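Local coordinates for diaminopimelate decarboxylase (Psychromonas ingrahamii, PDB 4XG1), which probably catalyses the pyridoxal 5'-phosphate-dependent decarboxylation of meso-2,6-diaminopimelate to L-lysine, the closing step of lysine biosynthesis by the diaminopimelate pathway, at residues A36-H41 against L66-L71; Q43-A48 against G276-A281; K184-S187 against E193-G196; Q178-Y183 against D223-K228. All coordinates share one frame; numbering follows the deposited sequence.

Contact 1: A36-H41 against L66-L71. With TME (propane), chain S.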
loop_
_atom_site.group_PDB
_atom_site.type_symbol
_atom_site.label_atom_id
_atom_site.label_comp_id
_atom_site.label_asym_id
_atom_site.label_seq_id
_atom_site.Cartn_x
_atom_site.Cartn_y
_atom_site.Cartn_z
ATOM N N ALA B 36 -5.692 -26.022 -6.027
ATOM C CA ALA B 36 -6.982 -26.630 -6.265
ATOM C C ALA B 36 -8.097 -25.597 -6.090
ATOM O O ALA B 36 -9.005 -25.525 -6.912
ATOM C CB ALA B 36 -7.204 -27.795 -5.308
ATOM N N THR B 37 -8.036 -24.806 -5.031
ATOM C CA THR B 37 -9.048 -23.798 -4.814
ATOM C C THR B 37 -9.080 -22.786 -5.937
ATOM O O THR B 37 -10.134 -22.369 -6.352
ATOM C CB THR B 37 -8.805 -23.052 -3.527
ATOM O OG1 THR B 37 -8.689 -23.993 -2.448
ATOM C CG2 THR B 37 -9.947 -22.057 -3.248
ATOM N N ILE B 38 -7.915 -22.394 -6.452
ATOM C CA ILE B 38 -7.876 -21.420 -7.547
ATOM C C ILE B 38 -8.565 -21.986 -8.780
ATOM O O ILE B 38 -9.380 -21.322 -9.450
ATOM C CB ILE B 38 -6.423 -21.035 -7.915
ATOM C CG1 ILE B 38 -5.798 -20.246 -6.770
ATOM C CG2 ILE B 38 -6.374 -20.212 -9.177
ATOM C CD1 ILE B 38 -4.299 -20.176 -6.826
ATOM N N GLU B 39 -8.206 -23.226 -9.095
ATOM C CA GLU B 39 -8.727 -23.903 -10.279
ATOM C C GLU B 39 -10.234 -24.138 -10.140
ATOM O O GLU B 39 -10.998 -23.814 -11.015
ATOM C CB GLU B 39 -7.950 -25.202 -10.491
ATOM C CG GLU B 39 -6.559 -24.900 -11.040
ATOM C CD GLU B 39 -5.686 -26.113 -11.291
ATOM O OE1 GLU B 39 -5.941 -27.195 -10.697
ATOM O OE2 GLU B 39 -4.716 -25.956 -12.060
ATOM N N ARG B 40 -10.643 -24.654 -9.010
ATOM C CA ARG B 40 -12.048 -24.886 -8.779
ATOM C C ARG B 40 -12.824 -23.605 -8.983
ATOM O O ARG B 40 -13.860 -23.612 -9.660
ATOM C CB ARG B 40 -12.278 -25.404 -7.390
ATOM C CG ARG B 40 -13.654 -25.947 -7.169
ATOM C CD ARG B 40 -13.729 -26.495 -5.762
ATOM N NE ARG B 40 -13.997 -25.438 -4.799
ATOM C CZ ARG B 40 -13.860 -25.544 -3.472
ATOM N NH1 ARG B 40 -13.402 -26.669 -2.908
ATOM N NH2 ARG B 40 -14.185 -24.502 -2.698
ATOM N N HIS B 41 -12.322 -22.503 -8.421
ATOM C CA HIS B 41 -13.052 -21.232 -8.470
ATOM C C HIS B 41 -13.116 -20.655 -9.873
ATOM O O HIS B 41 -14.131 -20.098 -10.249
ATOM C CB HIS B 41 -12.491 -20.218 -7.483
ATOM C CG HIS B 41 -12.914 -20.455 -6.066
ATOM N ND1 HIS B 41 -12.346 -19.786 -5.011
ATOM C CD2 HIS B 41 -13.828 -21.300 -5.524
ATOM C CE1 HIS B 41 -12.910 -20.184 -3.879
ATOM N NE2 HIS B 41 -13.803 -21.117 -4.160
ATOM N N LEU B 66 3.090 -14.689 -10.902
ATOM C CA LEU B 66 3.296 -15.390 -12.163
ATOM C C LEU B 66 2.736 -16.851 -12.156
ATOM O O LEU B 66 2.174 -17.284 -13.123
ATOM C CB LEU B 66 4.756 -15.440 -12.525
ATOM C CG LEU B 66 5.464 -14.136 -12.807
ATOM C CD1 LEU B 66 6.863 -14.440 -13.330
ATOM C CD2 LEU B 66 4.743 -13.297 -13.785
ATOM N N ALA B 67 2.900 -17.564 -11.070
ATOM C CA ALA B 67 2.439 -18.916 -10.980
ATOM C C ALA B 67 0.942 -18.912 -11.017
ATOM O O ALA B 67 0.347 -19.765 -11.635
ATOM C CB ALA B 67 2.921 -19.596 -9.698
ATOM N N VAL B 68 0.332 -17.964 -10.329
ATOM C CA VAL B 68 -1.107 -17.863 -10.289
ATOM C C VAL B 68 -1.629 -17.579 -11.677
ATOM O O VAL B 68 -2.608 -18.149 -12.112
ATOM C CB VAL B 68 -1.540 -16.759 -9.328
ATOM C CG1 VAL B 68 -3.032 -16.447 -9.473
ATOM C CG2 VAL B 68 -1.249 -17.203 -7.910
ATOM N N LEU B 69 -0.994 -16.672 -12.366
ATOM C CA LEU B 69 -1.460 -16.295 -13.670
ATOM C C LEU B 69 -1.337 -17.504 -14.561
ATOM O O LEU B 69 -2.159 -17.728 -15.441
ATOM C CB LEU B 69 -0.622 -15.150 -14.242
ATOM C CG LEU B 69 -0.853 -13.823 -13.538
ATOM C CD1 LEU B 69 -0.116 -12.690 -14.245
ATOM C CD2 LEU B 69 -2.347 -13.502 -13.408
ATOM N N ASN B 70 -0.262 -18.242 -14.354
ATOM C CA ASN B 70 0.046 -19.370 -15.191
ATOM C C ASN B 70 -0.993 -20.441 -15.036
ATOM O O ASN B 70 -1.395 -21.043 -16.009
ATOM C CB ASN B 70 1.424 -19.918 -14.842
ATOM C CG ASN B 70 1.777 -21.145 -15.670
ATOM O OD1 ASN B 70 1.720 -22.246 -15.162
ATOM N ND2 ASN B 70 2.104 -20.943 -16.953
ATOM N N LEU B 71 -1.468 -20.655 -13.823
ATOM C CA LEU B 71 -2.557 -21.592 -13.632
ATOM C C LEU B 71 -3.746 -21.224 -14.512
ATOM O O LEU B 71 -4.319 -22.093 -15.169
ATOM C CB LEU B 71 -3.015 -21.628 -12.192
ATOM C CG LEU B 71 -2.042 -22.212 -11.183
ATOM C CD1 LEU B 71 -2.724 -22.267 -9.815
ATOM C CD2 LEU B 71 -1.578 -23.597 -11.600
HETATM C C1 TME S . -8.033 -29.075 -8.961
HETATM C C2 TME S . -9.332 -28.245 -8.813
HETATM C C3 TME S . -10.165 -28.539 -7.556
#
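I38 and E39 on helix 35-49 meet V68 and L71 on helix 66-74, with no hydrogen bond across the interface. The axes of the two short segments run in roughly the same direction, 40° apart, and come no nearer than 10.7 Å, so contact depends on side chains reaching across. The side chain of E39 serves two different neighbours. Its CB lies 3.7 Å from C2 of the bound propane. CG is placed anti to the carbonyl carbon (chi1 -74°), and the chain then extends fully to the carboxylate, bringing the end of the side chain closer to 66-71. There the two oxygens part: OE1 stays with the propane, 3.3 Å from its C1, while OE2 lies 4.0 Å from L71 CD2 and forms a salt bridge with R35. The other branch of L71 turns to I38, whose CD1 packs 4.0 Å from L71 CD1, the two side chains crossing at about a right angle. The same I38 CD1 has a looser neighbour in V68 CG2, at 4.4 Å. The touching residues are all buried. M280 of helix 277-280 packs against both I38 and V68, L394 of strand 391-396 lies against A67 and L71, and helix 84-92 touches L66 and L69.

Contact 2: Q43-A48 against G276-A281. With LLP ((2S)-2-amino-6-[[3-hydroxy-2-methyl-5-(phosphonooxymethyl)pyridin-4-yl]methylideneamino]hexanoic acid), chain T.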
loop_
_atom_site.group_PDB
_atom_site.type_symbol
_atom_site.label_atom_id
_atom_site.label_comp_id
_atom_site.label_asym_id
_atom_site.label_seq_id
_atom_site.Cartn_x
_atom_site.Cartn_y
_atom_site.Cartn_z
ATOM N N GLN B 43 -13.056 -22.508 -12.643
ATOM C CA GLN B 43 -13.935 -23.450 -13.351
ATOM C C GLN B 43 -15.404 -23.248 -13.005
ATOM O O GLN B 43 -16.234 -23.232 -13.900
ATOM C CB GLN B 43 -13.519 -24.900 -13.083
ATOM C CG GLN B 43 -12.621 -25.423 -14.189
ATOM C CD GLN B 43 -11.567 -26.372 -13.688
ATOM O OE1 GLN B 43 -11.593 -26.800 -12.515
ATOM N NE2 GLN B 43 -10.669 -26.771 -14.587
ATOM N N ALA B 44 -15.703 -23.068 -11.720
ATOM C CA ALA B 44 -17.057 -22.729 -11.290
ATOM C C ALA B 44 -17.632 -21.639 -12.162
ATOM O O ALA B 44 -18.758 -21.780 -12.620
ATOM C CB ALA B 44 -17.081 -22.301 -9.850
ATOM N N PHE B 45 -16.836 -20.624 -12.485
ATOM C CA PHE B 45 -17.274 -19.580 -13.398
ATOM C C PHE B 45 -17.385 -20.040 -14.855
ATOM O O PHE B 45 -18.329 -19.703 -15.570
ATOM C CB PHE B 45 -16.276 -18.399 -13.402
ATOM C CG PHE B 45 -16.569 -17.309 -12.391
ATOM C CD1 PHE B 45 -17.523 -16.379 -12.657
ATOM C CD2 PHE B 45 -15.860 -17.221 -11.196
ATOM C CE1 PHE B 45 -17.815 -15.382 -11.752
ATOM C CE2 PHE B 45 -16.149 -16.239 -10.274
ATOM C CZ PHE B 45 -17.139 -15.305 -10.566
ATOM N N ASP B 46 -16.363 -20.745 -15.327
ATOM C CA ASP B 46 -16.276 -21.111 -16.727
ATOM C C ASP B 46 -17.357 -22.121 -17.115
ATOM O O ASP B 46 -18.081 -21.930 -18.087
ATOM C CB ASP B 46 -14.923 -21.710 -17.008
ATOM C CG ASP B 46 -14.695 -21.959 -18.476
ATOM O OD1 ASP B 46 -14.751 -20.978 -19.256
ATOM O OD2 ASP B 46 -14.424 -23.147 -18.810
ATOM N N SER B 47 -17.485 -23.175 -16.329
ATOM C CA SER B 47 -18.484 -24.206 -16.582
ATOM C C SER B 47 -19.856 -23.562 -16.627
ATOM O O SER B 47 -20.562 -23.661 -17.648
ATOM C CB SER B 47 -18.464 -25.276 -15.488
ATOM O OG SER B 47 -17.260 -25.988 -15.550
ATOM N N ALA B 48 -20.208 -22.864 -15.546
ATOM C CA ALA B 48 -21.519 -22.276 -15.408
ATOM C C ALA B 48 -21.916 -21.443 -16.613
ATOM O O ALA B 48 -23.096 -21.340 -16.916
ATOM C CB ALA B 48 -21.600 -21.466 -14.145
ATOM N N GLY B 276 -12.169 -11.135 -10.027
ATOM C CA GLY B 276 -10.896 -11.218 -9.301
ATOM C C GLY B 276 -11.049 -11.848 -7.938
ATOM O O GLY B 276 -10.690 -13.019 -7.724
ATOM N N ARG B 277 -11.648 -11.083 -7.035
ATOM C CA ARG B 277 -11.902 -11.542 -5.673
ATOM C C ARG B 277 -12.563 -12.924 -5.588
ATOM O O ARG B 277 -12.146 -13.764 -4.813
ATOM C CB ARG B 277 -12.759 -10.519 -4.951
ATOM C CG ARG B 277 -12.931 -10.765 -3.472
ATOM C CD ARG B 277 -13.956 -9.846 -2.812
ATOM N NE ARG B 277 -13.946 -8.481 -3.273
ATOM C CZ ARG B 277 -13.229 -7.477 -2.778
ATOM N NH1 ARG B 277 -12.382 -7.616 -1.781
ATOM N NH2 ARG B 277 -13.346 -6.282 -3.352
ATOM N N ALA B 278 -13.603 -13.148 -6.386
ATOM C CA ALA B 278 -14.395 -14.372 -6.297
ATOM C C ALA B 278 -13.549 -15.586 -6.632
ATOM O O ALA B 278 -13.747 -16.672 -6.080
ATOM C CB ALA B 278 -15.572 -14.299 -7.222
ATOM N N ILE B 279 -12.548 -15.383 -7.475
ATOM C CA ILE B 279 -11.608 -16.466 -7.745
ATOM C C ILE B 279 -10.546 -16.626 -6.674
ATOM O O ILE B 279 -10.257 -17.732 -6.259
ATOM C CB ILE B 279 -10.968 -16.319 -9.124
ATOM C CG1 ILE B 279 -12.041 -16.530 -10.179
ATOM C CG2 ILE B 279 -9.840 -17.330 -9.307
ATOM C CD1 ILE B 279 -11.575 -16.211 -11.574
ATOM N N MET B 280 -9.956 -15.547 -6.205
ATOM C CA MET B 280 -8.724 -15.666 -5.376
ATOM C C MET B 280 -8.879 -15.477 -3.891
ATOM O O MET B 280 -8.050 -15.978 -3.137
ATOM C CB MET B 280 -7.683 -14.675 -5.865
ATOM C CG MET B 280 -7.129 -14.991 -7.234
ATOM S SD MET B 280 -6.245 -16.544 -7.324
ATOM C CE MET B 280 -5.196 -16.512 -5.869
ATOM N N ALA B 281 -9.903 -14.758 -3.447
ATOM C CA ALA B 281 -9.940 -14.339 -2.039
ATOM C C ALA B 281 -9.668 -15.479 -1.084
ATOM O O ALA B 281 -8.715 -15.462 -0.312
ATOM C CB ALA B 281 -11.234 -13.678 -1.710
HETATM N N1 LLP T . -12.694 -5.129 -13.542
HETATM C C2 LLP T . -12.433 -3.845 -13.272
HETATM C "C2'" LLP T . -12.510 -2.830 -14.384
HETATM C C3 LLP T . -12.057 -3.490 -11.891
HETATM O O3 LLP T . -11.813 -2.201 -11.560
HETATM C C4 LLP T . -12.005 -4.538 -10.866
HETATM C "C4'" LLP T . -11.669 -4.273 -9.432
HETATM C C5 LLP T . -12.316 -5.919 -11.290
HETATM C C6 LLP T . -12.627 -6.132 -12.625
HETATM C "C5'" LLP T . -12.278 -7.089 -10.345
HETATM O OP4 LLP T . -13.159 -6.965 -9.300
HETATM P P LLP T . -13.382 -8.101 -8.191
HETATM O OP1 LLP T . -11.970 -8.487 -7.774
HETATM O OP2 LLP T . -14.329 -7.515 -7.117
HETATM O OP3 LLP T . -14.251 -9.208 -8.818
HETATM N N LLP T . -8.446 -3.193 -3.136
HETATM C CA LLP T . -9.922 -3.497 -2.943
HETATM C CB LLP T . -10.517 -4.151 -4.185
HETATM C CG LLP T . -11.225 -3.227 -5.158
HETATM C CD LLP T . -10.789 -3.452 -6.589
HETATM C CE LLP T . -11.687 -2.652 -7.551
HETATM N NZ LLP T . -11.547 -2.894 -9.001
HETATM C C LLP T . -10.066 -4.492 -1.816
HETATM O O LLP T . -9.094 -4.997 -1.282
HETATM O OXT LLP T . -11.154 -4.851 -1.397
#
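The phosphate-binding turn of this TIM-barrel domain, G276 at the N-cap followed by the short helix 277-280, rests on helix 35-49 through F45, A278 and I279. The packing is apolar and small, burying 112 Å² in all. A278 CB comes up at the edge of the F45 ring, close to its plane and 3.7 Å from CE2, while I279 CG1 approaches the same ring obliquely, 4.0 Å from CD2. P253 and M257 of helix 253-262 also touch the F45 side chain. The start of the short helix is turned to the LLP phosphate: G276 N donates to OP3 at 3.1 Å, and R277 N to OP1 at 2.7 Å, both nearly straight at 164°. A CB on G276 would run into OP1. R277 itself, with CG anti to its backbone nitrogen (chi1 -171°) and a bend at chi3, carries its guanidinium to the LLP carboxylate. Replacing it with a leucine would probably leave OXT without either guanidinium donor and deprive S203 and Y245 of a shared partner. OXT lies near the guanidinium plane, at its edge, gripped by NH1 at 3.0 Å and by NH2 at 3.3 Å.

Contact 3: K184-S187 against E193-G196. With K (potassium ion), chain O.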
loop_
_atom_site.group_PDB
_atom_site.type_symbol
_atom_site.label_atom_id
_atom_site.label_comp_id
_atom_site.label_asym_id
_atom_site.label_seq_id
_atom_site.Cartn_x
_atom_site.Cartn_y
_atom_site.Cartn_z
ATOM N N LYS B 184 -20.472 7.126 -30.982
ATOM C CA LYS B 184 -20.488 7.745 -32.280
ATOM C C LYS B 184 -19.106 8.211 -32.609
ATOM O O LYS B 184 -18.574 7.882 -33.653
ATOM C CB LYS B 184 -21.463 8.928 -32.307
ATOM C CG LYS B 184 -21.518 9.693 -33.636
ATOM C CD LYS B 184 -22.908 10.290 -33.862
ATOM C CE LYS B 184 -23.134 10.831 -35.308
ATOM N NZ LYS B 184 -21.903 10.951 -36.166
ATOM N N ILE B 185 -18.553 9.029 -31.729
ATOM C CA ILE B 185 -17.214 9.589 -31.906
ATOM C C ILE B 185 -16.220 8.493 -32.218
ATOM O O ILE B 185 -15.355 8.657 -33.068
ATOM C CB ILE B 185 -16.752 10.319 -30.637
ATOM C CG1 ILE B 185 -17.551 11.619 -30.460
ATOM C CG2 ILE B 185 -15.268 10.636 -30.710
ATOM C CD1 ILE B 185 -17.388 12.299 -29.111
ATOM N N ALA B 186 -16.362 7.365 -31.536
ATOM C CA ALA B 186 -15.502 6.230 -31.770
ATOM C C ALA B 186 -15.660 5.728 -33.199
ATOM O O ALA B 186 -14.666 5.469 -33.878
ATOM C CB ALA B 186 -15.820 5.107 -30.791
ATOM N N SER B 187 -16.912 5.543 -33.631
ATOM C CA SER B 187 -17.214 5.098 -35.004
ATOM C C SER B 187 -16.533 6.038 -36.004
ATOM O O SER B 187 -15.864 5.595 -36.920
ATOM C CB SER B 187 -18.712 5.059 -35.275
ATOM O OG SER B 187 -19.146 6.372 -35.493
ATOM N N GLU B 193 -11.768 0.548 -33.673
ATOM C CA GLU B 193 -12.719 -0.367 -34.169
ATOM C C GLU B 193 -13.573 -0.855 -33.017
ATOM O O GLU B 193 -13.143 -1.656 -32.179
ATOM C CB GLU B 193 -12.032 -1.535 -34.862
ATOM C CG GLU B 193 -13.019 -2.537 -35.458
ATOM C CD GLU B 193 -12.355 -3.744 -36.099
ATOM O OE1 GLU B 193 -11.142 -3.676 -36.415
ATOM O OE2 GLU B 193 -13.063 -4.747 -36.313
ATOM N N ILE B 194 -14.827 -0.451 -33.034
ATOM C CA ILE B 194 -15.750 -0.806 -31.984
ATOM C C ILE B 194 -16.004 -2.304 -31.950
ATOM O O ILE B 194 -16.512 -2.876 -32.913
ATOM C CB ILE B 194 -17.063 -0.045 -32.166
ATOM C CG1 ILE B 194 -16.805 1.460 -32.012
ATOM C CG2 ILE B 194 -18.093 -0.527 -31.164
ATOM C CD1 ILE B 194 -17.867 2.381 -32.600
ATOM N N LYS B 195 -15.669 -2.940 -30.833
ATOM C CA LYS B 195 -15.931 -4.370 -30.665
ATOM C C LYS B 195 -16.925 -4.695 -29.602
ATOM O O LYS B 195 -17.555 -5.769 -29.658
ATOM C CB LYS B 195 -14.641 -5.120 -30.330
ATOM C CG LYS B 195 -13.529 -4.876 -31.342
ATOM C CD LYS B 195 -13.857 -5.464 -32.710
ATOM C CE LYS B 195 -13.446 -6.917 -32.786
ATOM N NZ LYS B 195 -13.834 -7.476 -34.110
ATOM N N GLY B 196 -17.084 -3.809 -28.614
ATOM C CA GLY B 196 -17.861 -4.204 -27.452
ATOM C C GLY B 196 -18.433 -3.122 -26.599
ATOM O O GLY B 196 -18.262 -1.930 -26.845
HETATM K K K O . -14.667 2.830 -36.121
HETATM O O HOH W 1 -16.186 0.714 -35.645
#
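S187 near the end of helix 179-188 and I194 on strand 192-198 bring their CA atoms to 6.8 Å, across the tight helix-to-strand connection. This is an alpha-to-beta turn of the TIM barrel, where an outer helix hands the chain back to a barrel strand. The strand is held from both flanks by backbone hydrogen bonds: E193 pairs with A145 and I147, and K195 with I147, S233 and H234. I194 makes the contact with the helix. Its CG1 stands anti to the carbonyl carbon (chi1 -64°), which sends CD1 to the helix backbone, 3.5 Å from S187 N, and A186 CB lies 3.9 Å from that same CD1. The methyl group therefore meets the main chain of S187 as well as the side chain of A186, and 102 Å² are buried in total. I147 of the adjacent strand touches both A186 and I194, while I230 touches I194 and S187, so apolar groups also meet the isoleucine beyond the helix, though it remains partly exposed. E193, whose CB points away from the helix, and K195 take no part in this packing and join each other in a salt bridge, K195 NZ to E193 OE2 at 3.6 Å. The polar part of the junction is a potassium site in the connection itself, formed by the carbonyl oxygens of S187, L189 and L192 and by a water. S187 O stands 3.1 Å from the potassium ion. The water, 2.6 Å from the ion, accepts a hydrogen bond from I194 N at 3.2 Å, tying the strand backbone to the metal.

Contact 4: Q178-Y183 against D223-K228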
loop_
_atom_site.group_PDB
_atom_site.type_symbol
_atom_site.label_atom_id
_atom_site.label_comp_id
_atom_site.label_asym_id
_atom_site.label_seq_id
_atom_site.Cartn_x
_atom_site.Cartn_y
_atom_site.Cartn_z
ATOM N N GLN B 178 -24.741 9.515 -22.225
ATOM C CA GLN B 178 -23.876 9.979 -23.282
ATOM C C GLN B 178 -23.282 8.839 -24.060
ATOM O O GLN B 178 -22.386 9.061 -24.858
ATOM C CB GLN B 178 -22.737 10.819 -22.727
ATOM C CG GLN B 178 -23.173 11.944 -21.815
ATOM C CD GLN B 178 -21.979 12.563 -21.163
ATOM O OE1 GLN B 178 -20.939 12.743 -21.794
ATOM N NE2 GLN B 178 -22.108 12.893 -19.877
ATOM N N ALA B 179 -23.783 7.624 -23.853
ATOM C CA ALA B 179 -23.183 6.457 -24.485
ATOM C C ALA B 179 -23.109 6.623 -26.001
ATOM O O ALA B 179 -22.023 6.624 -26.591
ATOM C CB ALA B 179 -23.948 5.188 -24.115
ATOM N N LEU B 180 -24.269 6.835 -26.611
ATOM C CA LEU B 180 -24.389 6.910 -28.077
ATOM C C LEU B 180 -23.501 7.997 -28.624
ATOM O O LEU B 180 -22.812 7.810 -29.609
ATOM C CB LEU B 180 -25.833 7.185 -28.466
ATOM C CG LEU B 180 -26.833 6.133 -27.966
ATOM C CD1 LEU B 180 -28.276 6.655 -27.905
ATOM C CD2 LEU B 180 -26.733 4.893 -28.825
ATOM N N ASP B 181 -23.462 9.118 -27.938
ATOM C CA ASP B 181 -22.657 10.206 -28.401
ATOM C C ASP B 181 -21.197 9.807 -28.509
ATOM O O ASP B 181 -20.528 10.201 -29.461
ATOM C CB ASP B 181 -22.836 11.424 -27.503
ATOM C CG ASP B 181 -24.274 11.891 -27.462
ATOM O OD1 ASP B 181 -25.143 11.090 -27.029
ATOM O OD2 ASP B 181 -24.515 13.041 -27.871
ATOM N N VAL B 182 -20.674 9.069 -27.531
ATOM C CA VAL B 182 -19.245 8.767 -27.555
ATOM C C VAL B 182 -19.012 7.553 -28.446
ATOM O O VAL B 182 -17.981 7.460 -29.099
ATOM C CB VAL B 182 -18.579 8.589 -26.150
ATOM C CG1 VAL B 182 -18.725 9.838 -25.286
ATOM C CG2 VAL B 182 -19.122 7.380 -25.426
ATOM N N TYR B 183 -19.949 6.621 -28.437
ATOM C CA TYR B 183 -19.852 5.498 -29.329
ATOM C C TYR B 183 -19.800 6.003 -30.750
ATOM O O TYR B 183 -19.172 5.394 -31.610
ATOM C CB TYR B 183 -21.004 4.536 -29.139
ATOM C CG TYR B 183 -20.578 3.361 -28.334
ATOM C CD1 TYR B 183 -19.836 2.348 -28.904
ATOM C CD2 TYR B 183 -20.889 3.257 -26.971
ATOM C CE1 TYR B 183 -19.446 1.236 -28.159
ATOM C CE2 TYR B 183 -20.485 2.156 -26.221
ATOM C CZ TYR B 183 -19.761 1.155 -26.818
ATOM O OH TYR B 183 -19.385 0.045 -26.105
ATOM N N ASP B 223 -28.928 -2.673 -28.427
ATOM C CA ASP B 223 -29.996 -2.579 -29.414
ATOM C C ASP B 223 -30.089 -1.186 -30.020
ATOM O O ASP B 223 -30.069 -1.036 -31.241
ATOM C CB ASP B 223 -31.311 -3.021 -28.793
ATOM C CG ASP B 223 -31.301 -4.507 -28.442
ATOM O OD1 ASP B 223 -30.370 -5.222 -28.890
ATOM O OD2 ASP B 223 -32.203 -4.966 -27.721
ATOM N N LEU B 224 -30.107 -0.161 -29.180
ATOM C CA LEU B 224 -30.088 1.204 -29.705
ATOM C C LEU B 224 -28.909 1.438 -30.615
ATOM O O LEU B 224 -28.992 2.248 -31.534
ATOM C CB LEU B 224 -30.139 2.233 -28.573
ATOM C CG LEU B 224 -31.509 2.227 -27.885
ATOM C CD1 LEU B 224 -31.443 3.000 -26.577
ATOM C CD2 LEU B 224 -32.600 2.804 -28.785
ATOM N N LEU B 225 -27.797 0.760 -30.348
ATOM C CA LEU B 225 -26.581 0.908 -31.174
ATOM C C LEU B 225 -26.710 0.128 -32.482
ATOM O O LEU B 225 -26.233 0.596 -33.516
ATOM C CB LEU B 225 -25.309 0.473 -30.436
ATOM C CG LEU B 225 -24.781 1.346 -29.295
ATOM C CD1 LEU B 225 -23.884 0.519 -28.384
ATOM C CD2 LEU B 225 -24.036 2.573 -29.806
ATOM N N ALA B 226 -27.332 -1.047 -32.430
ATOM C CA ALA B 226 -27.640 -1.784 -33.654
ATOM C C ALA B 226 -28.404 -0.861 -34.618
ATOM O O ALA B 226 -27.891 -0.518 -35.700
ATOM C CB ALA B 226 -28.432 -3.045 -33.352
ATOM N N GLU B 227 -29.585 -0.406 -34.190
ATOM C CA GLU B 227 -30.367 0.562 -34.963
ATOM C C GLU B 227 -29.530 1.680 -35.517
ATOM O O GLU B 227 -29.729 2.077 -36.662
ATOM C CB GLU B 227 -31.465 1.195 -34.142
ATOM C CG GLU B 227 -32.623 0.277 -33.845
ATOM C CD GLU B 227 -33.390 0.781 -32.640
ATOM O OE1 GLU B 227 -33.495 2.029 -32.473
ATOM O OE2 GLU B 227 -33.866 -0.059 -31.842
ATOM N N LYS B 228 -28.606 2.213 -34.735
ATOM C CA LYS B 228 -27.717 3.273 -35.252
ATOM C C LYS B 228 -26.573 2.734 -36.120
ATOM O O LYS B 228 -25.673 3.492 -36.510
ATOM C CB LYS B 228 -27.177 4.156 -34.115
ATOM C CG LYS B 228 -28.220 5.068 -33.476
ATOM C CD LYS B 228 -27.676 6.481 -33.260
ATOM C CE LYS B 228 -28.686 7.399 -32.559
ATOM N NZ LYS B 228 -29.831 7.813 -33.429
#
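Apolar contacts come first: L180 and Y183 on helix 179-188 pack against L224 and L225 on helix 209-227. L180 CD2 is 3.7 Å from L225 CD2 and, less closely, 4.3 Å from L224 CB. L225 CD2 also touches Y183 CB at 3.7 Å, so this one methyl meets both residues of the opposing helix. In L225, CG anti to the carbonyl carbon (chi1 -71°) carries the branch point toward helix 179-188, and chi2 then sets the two methyls. The second kind is a CH-pi contact made by the other branch of L225: CD1 lies over one face of the Y183 ring, 4.2 Å from the centroid and only 5° off the ring normal, practically above its centre. Polar bonding is absent between the two segments and is taken up elsewhere. Y183 OH bonds to I149 N of strand 145-152 and probably also to G196 O of strand 192-198, the latter modelled too close to be relied on, placing the ring's far end at the sheet; D223 forms a salt bridge with R267. L180 and L224 lie towards the surface, whereas Y183 and L225 are buried. The segment axes pass 11.0 Å apart at 47°, in the manner of neighbouring helices in the outer ring of a TIM barrel.

Contacts 1 and 2 belong to the core and share helix 35-49: every touching residue is buried, and the centres are 10 Å apart. They also meet directly, H41 ND1 probably bonding to I279 O. Contacts 3 and 4 lie toward the periphery, about 30 Å or more from the first two between centres, and share helix 179-188; I194 CD1 approaches Y183 O at 3.4 Å. All four interfaces are mainly apolar, without hydrogen bonds across them. What lies alongside differs: the phosphate and the lysine carboxylate of LLP at contact 2, a potassium ion at contact 3, and at contact 1 a propane beside a carboxylate that is paired with an arginine.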